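Side-chain contact in YkuI protein (Bacillus subtilis, PDB 2BAS), which probably acts as a cyclic di-GMP phosphodiesterase through its EAL domain, which is joined to a second, associated signalling domain: residues Y393-L396 with M401-T404. Numbering follows the deposited sequence.
Sequences YSDL and MIRT
The Y393 ring has I402 over one face and T404 at its edge. I402 CG1 stands 4.2 Å from the ring centroid, 15° off the normal and offset toward the rim, a CH-pi contact; I402 CD1 lies nearer the hydroxyl end of the ring, 3.6 Å from Y393 CZ. In the ring plane, T404 OG1 lies 2.5 Å from Y393 OH, a hydrogen-bonding distance; R371 also bonds to Y393 OH and D418 to T404 OG1. Y393 and I402 form a hydrogen-bonded pair in the antiparallel beta hairpin of strands 388-394 and 401-409, one pair before its connecting loop, at one margin of the six-stranded sheet in the C-terminal domain. I402 N gives Y393 O a nearly straight bond of 2.9 Å, and Y393 N returns a longer one, 3.2 Å, to I402 O. As paired residues the two lie on the same face; CG of Y393 and CG1 of I402 each stand between backbone N and carbonyl carbon (chi1 75° and 60°), which turns the ring and the CG1-CD1 arm toward each other. D395 CB extends this apolar patch, 3.9 Å from I402 CD1, while its carboxylate turns to a salt bridge with R335 and a hydrogen bond from T398 N. On the other face, at the non-hydrogen-bonded pair S394-M401, the bent selenomethionine M401 lays SE 3.9 Å from S394 CB. From the second subunit, K225 packs against both residues and R224 makes a cation-pi contact with the Y393 ring.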
loop_
_atom_site.group_PDB
_atom_site.type_symbol
_atom_site.label_atom_id
_atom_site.label_comp_id
_atom_site.label_asym_id
_atom_site.label_seq_id
_atom_site.Cartn_x
_atom_site.Cartn_y
_atom_site.Cartn_z
ATOM N N TYR A 393 -1.913 -11.890 8.315
ATOM C CA TYR A 393 -0.954 -10.849 8.634
ATOM C C TYR A 393 0.171 -11.407 9.511
ATOM O O TYR A 393 0.056 -12.498 10.067
ATOM C CB TYR A 393 -1.663 -9.677 9.283
ATOM C CG TYR A 393 -2.078 -9.906 10.712
ATOM C CD1 TYR A 393 -1.287 -9.431 11.767
ATOM C CD2 TYR A 393 -3.263 -10.564 11.015
ATOM C CE1 TYR A 393 -1.662 -9.622 13.093
ATOM C CE2 TYR A 393 -3.658 -10.750 12.351
ATOM C CZ TYR A 393 -2.844 -10.277 13.378
ATOM O OH TYR A 393 -3.199 -10.464 14.690
ATOM N N SER A 394 1.259 -10.662 9.639
ATOM C CA SER A 394 2.442 -11.166 10.348
ATOM C C SER A 394 2.451 -10.834 11.856
ATOM O O SER A 394 2.348 -9.665 12.244
ATOM C CB SER A 394 3.687 -10.632 9.659
ATOM O OG SER A 394 4.850 -11.099 10.300
ATOM N N ASP A 395 2.565 -11.851 12.707
ATOM C CA ASP A 395 2.576 -11.609 14.161
ATOM C C ASP A 395 3.871 -10.918 14.571
ATOM O O ASP A 395 4.954 -11.433 14.305
ATOM C CB ASP A 395 2.433 -12.914 14.936
ATOM C CG ASP A 395 2.417 -12.702 16.437
ATOM O OD1 ASP A 395 3.459 -12.949 17.058
ATOM O OD2 ASP A 395 1.380 -12.276 16.996
ATOM N N LEU A 396 3.766 -9.762 15.225
ATOM C CA LEU A 396 4.965 -8.974 15.570
ATOM C C LEU A 396 5.946 -9.648 16.518
ATOM O O LEU A 396 7.157 -9.444 16.401
ATOM C CB LEU A 396 4.611 -7.575 16.070
ATOM C CG LEU A 396 4.640 -6.465 15.013
ATOM C CD1 LEU A 396 4.388 -5.111 15.668
ATOM C CD2 LEU A 396 5.968 -6.432 14.248
HETATM N N MSE A 401 3.216 -15.756 9.809
HETATM C CA MSE A 401 1.928 -15.402 9.257
HETATM C C MSE A 401 0.845 -16.097 10.069
HETATM O O MSE A 401 0.829 -17.337 10.161
HETATM C CB MSE A 401 1.838 -15.828 7.778
HETATM C CG MSE A 401 2.807 -15.099 6.838
HETATM SE SE MSE A 401 2.651 -13.122 6.865
HETATM C CE MSE A 401 0.988 -12.930 5.839
ATOM N N ILE A 402 -0.051 -15.301 10.646
ATOM C CA ILE A 402 -1.159 -15.799 11.450
ATOM C C ILE A 402 -2.539 -15.252 10.981
ATOM O O ILE A 402 -2.650 -14.477 10.018
ATOM C CB ILE A 402 -0.955 -15.404 12.940
ATOM C CG1 ILE A 402 -0.892 -13.876 13.090
ATOM C CG2 ILE A 402 0.350 -16.018 13.492
ATOM C CD1 ILE A 402 -1.399 -13.359 14.431
ATOM N N ARG A 403 -3.580 -15.669 11.682
ATOM C CA ARG A 403 -4.911 -15.077 11.585
ATOM C C ARG A 403 -5.432 -14.951 13.007
ATOM O O ARG A 403 -5.127 -15.795 13.848
ATOM C CB ARG A 403 -5.851 -15.944 10.747
ATOM C CG ARG A 403 -5.759 -15.724 9.227
ATOM C CD ARG A 403 -6.729 -16.653 8.462
ATOM N NE ARG A 403 -7.328 -16.011 7.287
ATOM C CZ ARG A 403 -7.103 -16.375 6.031
ATOM N NH1 ARG A 403 -6.290 -17.370 5.766
ATOM N NH2 ARG A 403 -7.696 -15.746 5.034
ATOM N N THR A 404 -6.181 -13.889 13.272
ATOM C CA THR A 404 -6.799 -13.620 14.575
ATOM C C THR A 404 -8.293 -13.818 14.408
ATOM O O THR A 404 -8.858 -13.392 13.400
ATOM C CB THR A 404 -6.590 -12.146 15.018
ATOM O OG1 THR A 404 -5.195 -11.866 15.186
ATOM C CG2 THR A 404 -7.346 -11.820 16.346
#